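PDB 6TJ2: Alpha/beta hydrolase from Paenibacillus sp. VTT E-133280, which probably hydrolyses the ester bond of methyl salicylate to release salicylic acid, as an extracellular relative of tobacco salicylic acid binding protein 2. Local coordinates for residues A[232-237]-A[262-267]; A[139-144]-A[228-233]; A[177-182]-A[197-202]; A[256-261]-A[276-281]; A[52-57]-A[203-208]. One frame throughout, in Å; residues are numbered along the deposited sequence.

Contact 1: A[232-237]-A[262-267]; sequences TEDTAI and GDHMTT
The His-carboxylate pair of what is probably the Ser-His-Asp triad of this hydrolase, Asp234 and His264, sits where two loops run side by side. His264 ND1 donates to Asp234 OD2 at 2.7 Å, and the oxygen lies in the imidazole plane and uses its syn lone pair. The carboxylate itself is turned well out of the ring plane, by 71°. Its other oxygen, Asp234 OD1, accepts from the backbone N of Ala236 at 3.0 Å, an Asx turn, so each oxygen has its own grip. Ala236 CB lies over the centre of the imidazole of His264, 3.4 Å from the centroid, in a CH-pi contact. Both loops follow neighbouring strands of the alpha/beta hydrolase sheet, 226-231 and 256-260, and His264 reaches from the loop after strand 256-260 to the probable nucleophile elbow, which would carry the serine as Ser117. An alanine at Asp234 would probably leave His264 ND1 without its acceptor and the imidazole freer to turn. Nearer the strand ends, Glu233 N donates to Gly262 O at 2.9 Å, and a water joins Thr232 OG1, Glu233 OE1 and Gly262 N. The outer ends of Thr232 and Glu233 also bond to Glu259 of a second subunit.

Contact 2: A[139-144]-A[228-233]; sequences FFDAFA and YLYLTE
Chi1 of Tyr228 (-159°) sets CG anti to the backbone N, and Phe139 O lies over one face of the tyrosine ring, offset toward the rim. In Asp141, CG stands beside the backbone N instead (chi1 -70°), and the carboxylate meets the end of strand 226-231. Here two parallel neighbours of the central alpha/beta hydrolase sheet meet: Phe139 pairs with Tyr228 and Phe140 with Leu229. The strand bonds run from Leu229 N to Phe139 O at 2.8 Å and from Asp141 N to Leu229 O at 3.0 Å. At Phe140 and Asp141 segment 139-144 turns a corner, and from there a side chain takes over the pairing: Leu231 N donates to Asp141 OD1 at 3.1 Å, on the syn lone pair.

On the face that carries Phe140, its ring lies beside Leu229, pointing the same way, with CD2 3.9 Å from Leu229 CG. Leu231 CD1 comes to the edge of the same ring, 3.7 Å from Phe140 CE2. Met275 and Met279 of helix 272-283 also pack on Phe140. Asp141 OD2 also comes close to Asp234 OD2 of the probable triad. Tyr228 OH donates to the carbonyl O of Ala142, just past the corner, at 2.8 Å.

Contact 3: A[177-182]-A[197-202]; sequences LPFPLF and AFYKQA
Tyr199 meets Phe179 over one face and Phe182 beside its CD1, its ring oblique to both: the planes make 58° with Phe179 and 53° with Phe182. Phe179 CD1 is offset toward the rim of the tyrosine and 3.4 Å from Tyr199 CG, while its CB sits above the ring in a CH-pi contact. On the Phe182 side the roles change, since it is Tyr199 CD1 that lies over a face of the phenylalanine ring, 3.6 Å from Phe182 CD2. This aromatic cluster joins helix 179-185, which has Pro178 at its N-cap position, to the last turn of helix 192-200, in a helical region inserted between sheet strands 134-139 and 226-231, where alpha/beta hydrolases carry their cap. CG of Tyr199 is anti to the backbone N (chi1 -172°), which carries it toward segment 177-182. The OH donates to Leu177 O, just ahead of helix 179-185, at 2.6 Å and nearly in line with the carbonyl, and the acceptor lies at the ring edge, in plane. The far end of the Phe182 ring meets Ala202 and Phe198: CE1 is 4.0 Å from Ala202 CB and CZ 4.1 Å from Phe198 CB. A water takes the N-H of Leu177 and donates to Ala202 O at 3.1 Å.

Contact 4: A[256-261]-A[276-281]; sequences RFIEGK and AELMVK
Ile258 lays its CG2 branch against Leu278, 4.0 Å from CD2, the two side chains crossing obliquely between a strand and the helix that covers it. CG1 of the isoleucine, beside the backbone N (chi1 -61°), goes instead to the helix backbone, 3.9 Å from Lys281 O. The two methyls of Leu278 divide their work: CD2 touches Glu259 O at 3.7 Å, and CD1 touches Gly260 CA at 3.9 Å. Gly260 has no side chain, and a CB there would run into that methyl, so glycine lets the helix lie close at this end.

At the other end of the strand, Arg256 reaches for the helix backbone. Its chain runs out extended and then bends at chi3 (-61°), and NH1 donates to Lys281 O at 3.0 Å with the acceptor close to the guanidinium plane. The same NH1 also bonds to Arg284 O, and NE makes a salt bridge to Asp184 of a third subunit. A leucine in place of Arg256 would probably leave the carbonyl of Lys281 without this donor and Asp184 of that subunit without its charged mate. Lys281 itself crosses back by way of a water, which accepts from NZ and donates to Glu259 O at 2.8 Å.

Strand 256-260 is the outermost of the parallel sheet on this side, within the chain, and helix 272-283 runs nearly antiparallel to it, at 166° and 8.9 Å between the short axes. Leu278 also touches Leu229 on the adjoining strand 226-231, while Met279 and Val280, facing away from strand 256-260, pack on helix 61-69.

Contact 5: A[52-57]-A[203-208]; sequences GSWATA and PPEPAT
Glu205 sends its carboxylate to the loop 52-57, where OE1 takes the backbone N of Trp54 at 2.9 Å in a nearly straight bond (168°), and the N-H comes from well above the carboxylate plane. OE2 bonds to His82 NE2 and lies 2.9 Å from Ser53 OG, a weak bond whose proton is not settled. A bend at chi2 (71°) turns CD toward the Ser53-Trp54 backbone, while Glu205 CB lies over one face of Trp54, 3.7 Å from the centroid of the five-membered ring, in a CH-pi contact. The indole nitrogen is satisfied from the other strand of the small antiparallel pair, as Trp54 NE1 bonds to Ile175 O. Pro203 O comes to the indole edge, 3.2 Å from Trp54 CD1, and receives a CA-H...O contact from Trp54 CA. The loop follows strand 46-50, where alpha/beta hydrolases commonly form part of the oxyanion hole, so the grip on Trp54 N fixes backbone near the probable active site. With a backbone N-H, a histidine and perhaps a serine around it, the buried carboxylate of Glu205 is likely to keep its negative charge.

Contact 2 is wholly buried and contact 1 nearly so, and they share Thr232 and Glu233: strand 226-231, paired in contact 2, runs straight into the loop that carries Asp234, the probable triad acid. Contact 4 holds the next strand of the same sheet, so backbone bonds connect it to contact 2, but it is partly buried and relies on aliphatic packing and one arginine bond. Contact 3 lies in the helical insertion, and contact 5 joins that insertion to the loop after strand 46-50; they touch through Trp54, which meets Leu177 and Ala202. Contact 3 is largely aromatic, whereas contact 5 turns on a carboxylate. Met265 of contact 1 packs on both, against Phe182 and the Ser53 carbonyl.

Contact 1: A[232-237]-A[262-267]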
# COMPACT_ATOMS: atom_id res chain seq x y z
N THR A 232 2.95 0.13 7.53
CA THR A 232 2.97 -0.49 6.18
C THR A 232 4.14 -1.45 5.95
O THR A 232 4.07 -2.15 4.94
CB THR A 232 2.98 0.58 5.10
OG1 THR A 232 4.21 1.30 5.13
CG2 THR A 232 1.81 1.54 5.20
N GLU A 233 5.11 -1.56 6.86
CA GLU A 233 6.18 -2.56 6.72
C GLU A 233 5.93 -3.69 7.74
O GLU A 233 6.85 -4.51 7.94
CB GLU A 233 7.56 -1.93 6.87
CG GLU A 233 8.01 -1.16 5.61
CD GLU A 233 9.12 -0.21 5.91
OE1 GLU A 233 8.92 0.75 6.68
OE2 GLU A 233 10.23 -0.40 5.36
N ASP A 234 4.72 -3.82 8.29
CA ASP A 234 4.47 -4.93 9.25
C ASP A 234 4.19 -6.21 8.46
O ASP A 234 3.16 -6.33 7.74
CB ASP A 234 3.33 -4.58 10.17
CG ASP A 234 3.24 -5.59 11.30
OD1 ASP A 234 3.61 -6.76 11.08
OD2 ASP A 234 2.87 -5.16 12.42
N THR A 235 5.10 -7.16 8.59
CA THR A 235 5.09 -8.44 7.88
C THR A 235 5.02 -9.61 8.88
O THR A 235 5.36 -10.73 8.50
CB THR A 235 6.33 -8.56 7.02
OG1 THR A 235 7.50 -8.36 7.80
CG2 THR A 235 6.33 -7.55 5.91
N ALA A 236 4.59 -9.40 10.10
CA ALA A 236 4.58 -10.51 11.06
C ALA A 236 3.64 -11.58 10.55
O ALA A 236 3.93 -12.77 10.72
CB ALA A 236 4.26 -10.03 12.45
N ILE A 237 2.55 -11.22 9.91
CA ILE A 237 1.84 -12.11 8.97
C ILE A 237 2.21 -11.59 7.60
O ILE A 237 2.23 -10.37 7.38
CB ILE A 237 0.33 -12.16 9.29
CG1 ILE A 237 -0.36 -13.23 8.45
CG2 ILE A 237 -0.32 -10.78 9.15
CD1 ILE A 237 -1.71 -13.59 9.03
N GLY A 262 6.26 1.80 9.76
CA GLY A 262 6.93 0.94 10.72
C GLY A 262 6.65 -0.52 10.52
O GLY A 262 6.11 -0.92 9.52
N ASP A 263 7.07 -1.30 11.52
CA ASP A 263 6.97 -2.78 11.45
C ASP A 263 6.37 -3.32 12.74
O ASP A 263 5.83 -2.56 13.54
CB ASP A 263 8.35 -3.35 11.12
CG ASP A 263 9.33 -3.17 12.25
OD1 ASP A 263 8.90 -2.84 13.39
OD2 ASP A 263 10.56 -3.43 11.98
N HIS A 264 6.39 -4.63 12.91
CA HIS A 264 5.64 -5.22 14.02
C HIS A 264 6.19 -4.86 15.39
O HIS A 264 5.39 -4.54 16.28
CB HIS A 264 5.62 -6.75 13.85
CG HIS A 264 4.49 -7.41 14.54
ND1 HIS A 264 3.20 -7.08 14.28
CD2 HIS A 264 4.44 -8.44 15.45
CE1 HIS A 264 2.40 -7.90 14.93
NE2 HIS A 264 3.10 -8.73 15.68
N MET A 265 7.49 -4.95 15.59
CA MET A 265 8.03 -4.81 16.98
C MET A 265 9.17 -3.81 17.11
O MET A 265 9.56 -3.55 18.26
CB MET A 265 8.45 -6.17 17.53
CG MET A 265 7.30 -7.09 17.62
SD MET A 265 7.72 -8.49 18.67
CE MET A 265 6.11 -9.14 19.06
N THR A 266 9.64 -3.15 16.06
CA THR A 266 10.72 -2.13 16.22
C THR A 266 10.11 -0.79 16.65
O THR A 266 10.60 -0.11 17.56
CB THR A 266 11.44 -1.93 14.89
OG1 THR A 266 11.92 -3.19 14.41
CG2 THR A 266 12.57 -0.93 14.98
N THR A 267 9.08 -0.36 15.93
CA THR A 267 8.70 1.06 15.89
C THR A 267 8.17 1.54 17.21
O THR A 267 8.40 2.71 17.58
CB THR A 267 7.73 1.28 14.73
OG1 THR A 267 8.16 0.51 13.60
CG2 THR A 267 7.59 2.74 14.33
O HOH W 1 6.28 1.45 6.97
O HOH W 2 7.11 -6.59 10.63

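Contact 2: A[139-144]-A[228-233]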
# COMPACT_ATOMS: atom_id res chain seq x y z
N PHE A 139 -7.56 -1.77 16.87
CA PHE A 139 -6.71 -2.89 16.44
C PHE A 139 -5.45 -2.33 15.84
O PHE A 139 -5.52 -1.66 14.79
CB PHE A 139 -7.44 -3.75 15.42
CG PHE A 139 -8.61 -4.49 15.99
CD1 PHE A 139 -8.51 -5.85 16.27
CD2 PHE A 139 -9.80 -3.88 16.27
CE1 PHE A 139 -9.56 -6.54 16.83
CE2 PHE A 139 -10.87 -4.55 16.84
CZ PHE A 139 -10.72 -5.88 17.15
N PHE A 140 -4.30 -2.52 16.42
CA PHE A 140 -2.98 -2.02 15.99
C PHE A 140 -2.16 -3.18 15.46
O PHE A 140 -1.69 -3.98 16.26
CB PHE A 140 -2.31 -1.23 17.11
CG PHE A 140 -0.84 -0.95 16.93
CD1 PHE A 140 0.01 -0.88 18.03
CD2 PHE A 140 -0.31 -0.74 15.67
CE1 PHE A 140 1.37 -0.69 17.84
CE2 PHE A 140 1.05 -0.59 15.49
CZ PHE A 140 1.90 -0.56 16.58
N ASP A 141 -2.12 -3.36 14.13
CA ASP A 141 -1.36 -4.47 13.53
C ASP A 141 -1.76 -5.74 14.30
O ASP A 141 -0.90 -6.50 14.78
CB ASP A 141 0.13 -4.22 13.51
CG ASP A 141 0.54 -3.14 12.55
OD1 ASP A 141 -0.29 -2.67 11.83
OD2 ASP A 141 1.75 -2.84 12.47
N ALA A 142 -3.07 -5.93 14.36
CA ALA A 142 -3.68 -6.94 15.22
C ALA A 142 -4.56 -7.89 14.40
O ALA A 142 -5.11 -7.55 13.34
CB ALA A 142 -4.47 -6.33 16.36
N PHE A 143 -4.69 -9.09 14.92
CA PHE A 143 -5.62 -10.08 14.35
C PHE A 143 -7.03 -9.75 14.79
O PHE A 143 -7.27 -9.27 15.92
CB PHE A 143 -5.22 -11.48 14.81
CG PHE A 143 -3.83 -11.85 14.39
CD1 PHE A 143 -3.59 -12.13 13.05
CD2 PHE A 143 -2.76 -11.82 15.27
CE1 PHE A 143 -2.29 -12.41 12.63
CE2 PHE A 143 -1.47 -12.05 14.82
CZ PHE A 143 -1.25 -12.40 13.53
N ALA A 144 -7.99 -10.02 13.92
CA ALA A 144 -9.42 -9.90 14.22
C ALA A 144 -10.11 -11.14 13.69
O ALA A 144 -10.79 -11.06 12.66
CB ALA A 144 -9.93 -8.61 13.61
N TYR A 228 -8.56 0.76 13.00
CA TYR A 228 -7.43 -0.11 12.66
C TYR A 228 -6.26 0.77 12.36
O TYR A 228 -6.32 1.60 11.42
CB TYR A 228 -7.74 -1.05 11.50
CG TYR A 228 -6.84 -2.27 11.45
CD1 TYR A 228 -5.53 -2.20 11.00
CD2 TYR A 228 -7.28 -3.51 11.92
CE1 TYR A 228 -4.67 -3.27 11.04
CE2 TYR A 228 -6.41 -4.60 11.96
CZ TYR A 228 -5.11 -4.46 11.57
OH TYR A 228 -4.26 -5.55 11.64
N LEU A 229 -5.19 0.62 13.14
CA LEU A 229 -3.91 1.33 12.98
C LEU A 229 -2.92 0.36 12.34
O LEU A 229 -2.64 -0.68 12.93
CB LEU A 229 -3.47 1.85 14.36
CG LEU A 229 -2.07 2.48 14.37
CD1 LEU A 229 -1.88 3.61 13.36
CD2 LEU A 229 -1.69 2.95 15.79
N TYR A 230 -2.45 0.68 11.14
CA TYR A 230 -1.62 -0.19 10.32
C TYR A 230 -0.31 0.44 10.01
O TYR A 230 -0.32 1.59 9.51
CB TYR A 230 -2.36 -0.52 9.02
CG TYR A 230 -1.59 -1.37 8.05
CD1 TYR A 230 -1.36 -0.90 6.79
CD2 TYR A 230 -1.07 -2.61 8.41
CE1 TYR A 230 -0.72 -1.69 5.85
CE2 TYR A 230 -0.35 -3.36 7.50
CZ TYR A 230 -0.20 -2.90 6.22
OH TYR A 230 0.48 -3.74 5.33
N LEU A 231 0.78 -0.25 10.24
CA LEU A 231 2.11 0.18 9.82
C LEU A 231 2.53 -0.60 8.58
O LEU A 231 2.44 -1.81 8.55
CB LEU A 231 3.15 0.04 10.93
CG LEU A 231 2.78 0.65 12.27
CD1 LEU A 231 3.90 0.43 13.28
CD2 LEU A 231 2.50 2.15 12.14
N THR A 232 2.95 0.13 7.53
CA THR A 232 2.97 -0.49 6.18
C THR A 232 4.14 -1.45 5.95
O THR A 232 4.07 -2.15 4.94
CB THR A 232 2.98 0.58 5.10
OG1 THR A 232 4.21 1.30 5.13
CG2 THR A 232 1.81 1.54 5.20
N GLU A 233 5.11 -1.56 6.86
CA GLU A 233 6.18 -2.56 6.72
C GLU A 233 5.93 -3.69 7.74
O GLU A 233 6.85 -4.51 7.94
CB GLU A 233 7.56 -1.93 6.87
CG GLU A 233 8.01 -1.16 5.61
CD GLU A 233 9.12 -0.21 5.91
OE1 GLU A 233 8.92 0.75 6.68
OE2 GLU A 233 10.23 -0.40 5.36

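Contact 3: A[177-182]-A[197-202]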
# COMPACT_ATOMS: atom_id res chain seq x y z
N LEU A 177 9.98 -18.25 18.57
CA LEU A 177 10.26 -17.79 17.22
C LEU A 177 11.73 -17.98 16.92
O LEU A 177 12.54 -17.51 17.71
CB LEU A 177 9.93 -16.31 17.05
CG LEU A 177 8.48 -15.92 17.24
CD1 LEU A 177 8.35 -14.39 17.22
CD2 LEU A 177 7.65 -16.60 16.18
N PRO A 178 12.16 -18.58 15.82
CA PRO A 178 13.56 -18.61 15.44
C PRO A 178 14.03 -17.18 15.19
O PRO A 178 13.27 -16.38 14.60
CB PRO A 178 13.66 -19.46 14.19
CG PRO A 178 12.38 -20.26 14.22
CD PRO A 178 11.35 -19.42 14.94
N PHE A 179 15.28 -16.88 15.46
CA PHE A 179 15.77 -15.49 15.32
C PHE A 179 15.76 -15.07 13.85
O PHE A 179 15.38 -13.91 13.57
CB PHE A 179 17.17 -15.32 15.92
CG PHE A 179 17.69 -13.91 15.82
CD1 PHE A 179 17.01 -12.84 16.39
CD2 PHE A 179 18.80 -13.60 15.07
CE1 PHE A 179 17.45 -11.54 16.25
CE2 PHE A 179 19.25 -12.28 14.95
CZ PHE A 179 18.56 -11.25 15.52
N PRO A 180 16.13 -15.89 12.86
CA PRO A 180 16.14 -15.36 11.49
C PRO A 180 14.74 -14.91 11.07
O PRO A 180 14.56 -13.83 10.45
CB PRO A 180 16.69 -16.53 10.66
CG PRO A 180 17.58 -17.28 11.65
CD PRO A 180 16.74 -17.23 12.91
N LEU A 181 13.70 -15.66 11.36
CA LEU A 181 12.29 -15.32 11.11
C LEU A 181 11.97 -14.04 11.86
O LEU A 181 11.40 -13.09 11.25
CB LEU A 181 11.36 -16.44 11.55
CG LEU A 181 9.88 -16.16 11.33
CD1 LEU A 181 9.50 -16.08 9.86
CD2 LEU A 181 9.02 -17.17 12.07
N PHE A 182 12.27 -13.93 13.12
CA PHE A 182 12.01 -12.74 13.89
C PHE A 182 12.70 -11.53 13.29
O PHE A 182 12.05 -10.46 13.09
CB PHE A 182 12.43 -12.99 15.35
CG PHE A 182 12.23 -11.81 16.25
CD1 PHE A 182 11.02 -11.58 16.88
CD2 PHE A 182 13.25 -10.92 16.52
CE1 PHE A 182 10.84 -10.52 17.76
CE2 PHE A 182 13.06 -9.85 17.38
CZ PHE A 182 11.85 -9.64 17.97
N ALA A 197 18.50 -7.12 20.63
CA ALA A 197 17.97 -6.61 21.91
C ALA A 197 16.49 -6.94 22.01
O ALA A 197 15.98 -7.40 23.05
CB ALA A 197 18.20 -5.14 22.05
N PHE A 198 15.72 -6.75 20.95
CA PHE A 198 14.27 -7.00 20.95
C PHE A 198 13.99 -8.50 21.03
O PHE A 198 13.04 -8.91 21.71
CB PHE A 198 13.59 -6.38 19.73
CG PHE A 198 13.78 -4.88 19.62
CD1 PHE A 198 13.93 -4.09 20.72
CD2 PHE A 198 13.79 -4.32 18.37
CE1 PHE A 198 14.06 -2.69 20.61
CE2 PHE A 198 13.92 -2.94 18.26
CZ PHE A 198 14.08 -2.15 19.35
N TYR A 199 14.84 -9.35 20.44
CA TYR A 199 14.65 -10.81 20.51
C TYR A 199 14.82 -11.29 21.95
O TYR A 199 14.05 -12.16 22.41
CB TYR A 199 15.62 -11.52 19.57
CG TYR A 199 15.39 -12.99 19.43
CD1 TYR A 199 14.20 -13.49 18.91
CD2 TYR A 199 16.35 -13.90 19.85
CE1 TYR A 199 14.01 -14.86 18.75
CE2 TYR A 199 16.15 -15.25 19.70
CZ TYR A 199 14.99 -15.74 19.13
OH TYR A 199 14.81 -17.10 19.01
N LYS A 200 15.75 -10.66 22.67
CA LYS A 200 15.96 -11.05 24.09
C LYS A 200 14.69 -10.74 24.88
O LYS A 200 14.52 -11.36 25.96
CB LYS A 200 17.17 -10.31 24.62
CG LYS A 200 18.54 -10.83 24.23
CD LYS A 200 19.67 -9.94 24.64
CE LYS A 200 21.03 -10.56 24.43
NZ LYS A 200 22.11 -9.61 24.77
N GLN A 201 13.86 -9.79 24.46
CA GLN A 201 12.61 -9.38 25.11
C GLN A 201 11.40 -10.09 24.51
O GLN A 201 10.23 -9.63 24.82
CB GLN A 201 12.43 -7.86 25.05
CG GLN A 201 13.51 -7.05 25.71
CD GLN A 201 13.20 -5.58 25.57
OE1 GLN A 201 14.11 -4.76 25.41
NE2 GLN A 201 11.91 -5.21 25.61
N ALA A 202 11.56 -11.11 23.70
CA ALA A 202 10.47 -11.85 23.03
C ALA A 202 10.43 -13.27 23.58
O ALA A 202 11.02 -14.17 23.01
CB ALA A 202 10.65 -11.83 21.51
O HOH W 3 10.32 -16.45 20.96

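Contact 4: A[256-261]-A[276-281]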
# COMPACT_ATOMS: atom_id res chain seq x y z
N ARG A 256 -12.40 3.02 11.35
CA ARG A 256 -11.52 4.14 11.01
C ARG A 256 -10.11 3.65 10.75
O ARG A 256 -9.47 3.06 11.65
CB ARG A 256 -11.45 5.18 12.13
CG ARG A 256 -10.63 6.42 11.79
CD ARG A 256 -10.25 7.25 13.02
NE ARG A 256 -11.47 7.70 13.65
CZ ARG A 256 -11.52 8.18 14.90
NH1 ARG A 256 -10.40 8.38 15.56
NH2 ARG A 256 -12.68 8.43 15.44
N PHE A 257 -9.66 3.80 9.53
CA PHE A 257 -8.32 3.40 9.12
C PHE A 257 -7.33 4.52 9.35
O PHE A 257 -7.53 5.64 8.85
CB PHE A 257 -8.31 3.03 7.63
CG PHE A 257 -6.96 2.61 7.10
CD1 PHE A 257 -6.33 1.46 7.60
CD2 PHE A 257 -6.37 3.25 6.02
CE1 PHE A 257 -5.08 1.09 7.14
CE2 PHE A 257 -5.14 2.87 5.54
CZ PHE A 257 -4.48 1.76 6.08
N ILE A 258 -6.21 4.22 10.01
CA ILE A 258 -5.07 5.13 10.22
C ILE A 258 -3.79 4.41 9.82
O ILE A 258 -3.58 3.27 10.28
CB ILE A 258 -5.00 5.65 11.67
CG1 ILE A 258 -6.28 6.44 12.06
CG2 ILE A 258 -3.73 6.45 11.89
CD1 ILE A 258 -6.54 7.70 11.30
N GLU A 259 -2.99 5.00 8.98
CA GLU A 259 -1.77 4.40 8.45
C GLU A 259 -0.55 5.10 9.00
O GLU A 259 -0.52 6.32 9.13
CB GLU A 259 -1.78 4.56 6.92
CG GLU A 259 -0.65 3.86 6.17
CD GLU A 259 -0.56 4.39 4.72
OE1 GLU A 259 -0.08 5.55 4.52
OE2 GLU A 259 -0.83 3.61 3.88
N GLY A 260 0.48 4.34 9.25
CA GLY A 260 1.80 4.85 9.60
C GLY A 260 2.91 4.04 9.03
O GLY A 260 2.68 3.03 8.34
N LYS A 261 4.13 4.49 9.31
CA LYS A 261 5.35 3.83 8.85
C LYS A 261 5.97 3.05 10.00
O LYS A 261 6.19 3.61 11.08
CB LYS A 261 6.31 4.91 8.33
CG LYS A 261 7.67 4.39 7.90
CD LYS A 261 8.73 5.38 7.32
CE LYS A 261 9.91 4.69 6.62
NZ LYS A 261 9.51 3.62 5.66
N ALA A 276 2.72 7.21 19.55
CA ALA A 276 1.72 7.82 20.44
C ALA A 276 0.79 8.71 19.63
O ALA A 276 -0.42 8.65 19.79
CB ALA A 276 2.44 8.58 21.53
N GLU A 277 1.34 9.51 18.72
CA GLU A 277 0.50 10.39 17.89
C GLU A 277 -0.45 9.57 17.02
O GLU A 277 -1.61 9.95 16.88
CB GLU A 277 1.38 11.31 17.05
CG GLU A 277 2.17 12.30 17.87
CD GLU A 277 3.23 13.01 17.02
OE1 GLU A 277 3.45 12.62 15.83
OE2 GLU A 277 3.84 13.93 17.53
N LEU A 278 0.02 8.48 16.46
CA LEU A 278 -0.84 7.61 15.66
C LEU A 278 -1.94 6.97 16.48
O LEU A 278 -3.11 6.84 16.03
CB LEU A 278 -0.05 6.51 14.94
CG LEU A 278 0.86 7.02 13.81
CD1 LEU A 278 1.81 5.94 13.39
CD2 LEU A 278 0.01 7.53 12.63
N MET A 279 -1.62 6.59 17.71
CA MET A 279 -2.63 5.97 18.58
C MET A 279 -3.68 6.99 18.97
O MET A 279 -4.86 6.64 19.06
CB MET A 279 -1.95 5.37 19.82
CG MET A 279 -1.12 4.17 19.45
SD MET A 279 -0.13 3.61 20.82
CE MET A 279 0.31 1.95 20.32
N VAL A 280 -3.30 8.27 19.16
CA VAL A 280 -4.33 9.31 19.39
C VAL A 280 -5.18 9.48 18.15
O VAL A 280 -6.37 9.65 18.24
CB VAL A 280 -3.63 10.61 19.84
CG1 VAL A 280 -4.60 11.80 19.90
CG2 VAL A 280 -2.94 10.43 21.19
N LYS A 281 -4.57 9.50 16.96
CA LYS A 281 -5.35 9.67 15.71
C LYS A 281 -6.34 8.52 15.50
O LYS A 281 -7.47 8.72 15.04
CB LYS A 281 -4.40 9.69 14.51
CG LYS A 281 -3.87 11.05 14.12
CD LYS A 281 -3.06 10.92 12.81
CE LYS A 281 -3.76 10.98 11.46
NZ LYS A 281 -2.75 11.32 10.41
O HOH W 4 -2.01 8.66 9.53

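Contact 5: A[52-57]-A[203-208]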
# COMPACT_ATOMS: atom_id res chain seq x y z
N GLY A 52 0.60 -8.43 22.48
CA GLY A 52 0.38 -9.70 21.80
C GLY A 52 1.37 -10.76 22.21
O GLY A 52 1.92 -10.73 23.33
N SER A 53 1.54 -11.75 21.37
CA SER A 53 2.37 -12.93 21.67
C SER A 53 3.86 -12.57 21.60
O SER A 53 4.28 -11.56 20.95
CB SER A 53 2.06 -14.07 20.75
OG SER A 53 0.73 -14.48 20.88
N TRP A 54 4.68 -13.35 22.28
CA TRP A 54 6.15 -13.16 22.27
C TRP A 54 6.44 -11.75 22.83
O TRP A 54 7.33 -11.08 22.30
CB TRP A 54 6.76 -13.40 20.90
CG TRP A 54 6.41 -14.72 20.33
CD1 TRP A 54 6.83 -15.94 20.78
CD2 TRP A 54 5.45 -15.01 19.31
NE1 TRP A 54 6.24 -16.95 20.06
CE2 TRP A 54 5.38 -16.40 19.15
CE3 TRP A 54 4.69 -14.17 18.47
CZ2 TRP A 54 4.49 -16.98 18.23
CZ3 TRP A 54 3.85 -14.76 17.56
CH2 TRP A 54 3.76 -16.12 17.45
N ALA A 55 5.71 -11.32 23.82
CA ALA A 55 5.80 -9.96 24.35
C ALA A 55 5.26 -9.98 25.77
O ALA A 55 4.53 -10.87 26.18
CB ALA A 55 5.07 -8.98 23.50
N THR A 56 5.60 -8.96 26.52
CA THR A 56 5.07 -8.68 27.86
C THR A 56 4.49 -7.26 27.87
O THR A 56 4.55 -6.52 26.86
CB THR A 56 6.17 -8.79 28.92
OG1 THR A 56 7.10 -7.72 28.76
CG2 THR A 56 6.91 -10.10 28.85
N ALA A 57 3.96 -6.85 29.00
CA ALA A 57 3.46 -5.46 29.16
C ALA A 57 4.59 -4.46 28.87
O ALA A 57 4.27 -3.31 28.49
CB ALA A 57 2.94 -5.30 30.58
N PRO A 203 9.73 -13.50 24.70
CA PRO A 203 9.74 -14.83 25.33
C PRO A 203 8.94 -15.84 24.57
O PRO A 203 8.10 -15.50 23.73
CB PRO A 203 9.14 -14.64 26.72
CG PRO A 203 8.48 -13.31 26.67
CD PRO A 203 9.00 -12.51 25.50
N PRO A 204 9.19 -17.14 24.81
CA PRO A 204 8.35 -18.17 24.21
C PRO A 204 6.90 -17.95 24.55
O PRO A 204 6.57 -17.48 25.65
CB PRO A 204 8.87 -19.48 24.86
CG PRO A 204 10.30 -19.15 25.23
CD PRO A 204 10.24 -17.71 25.70
N GLU A 205 6.03 -18.34 23.65
CA GLU A 205 4.59 -18.11 23.78
C GLU A 205 3.89 -19.40 24.17
O GLU A 205 3.95 -20.40 23.43
CB GLU A 205 4.02 -17.60 22.45
CG GLU A 205 2.54 -17.20 22.57
CD GLU A 205 2.31 -15.92 23.37
OE1 GLU A 205 3.26 -15.29 23.87
OE2 GLU A 205 1.11 -15.56 23.56
N PRO A 206 3.07 -19.39 25.23
CA PRO A 206 2.19 -20.53 25.50
C PRO A 206 1.21 -20.72 24.35
O PRO A 206 0.57 -19.76 23.90
CB PRO A 206 1.43 -20.14 26.76
CG PRO A 206 2.23 -19.04 27.39
CD PRO A 206 2.94 -18.34 26.24
N ALA A 207 1.10 -21.94 23.80
CA ALA A 207 0.54 -22.09 22.45
C ALA A 207 -0.98 -22.22 22.44
O ALA A 207 -1.58 -21.91 21.41
CB ALA A 207 1.14 -23.29 21.76
N THR A 208 -1.62 -22.71 23.48
CA THR A 208 -3.06 -23.04 23.39
C THR A 208 -3.90 -21.87 22.89
O THR A 208 -4.72 -22.05 22.00
CB THR A 208 -3.58 -23.64 24.68
OG1 THR A 208 -2.84 -24.85 24.92
CG2 THR A 208 -5.08 -23.81 24.66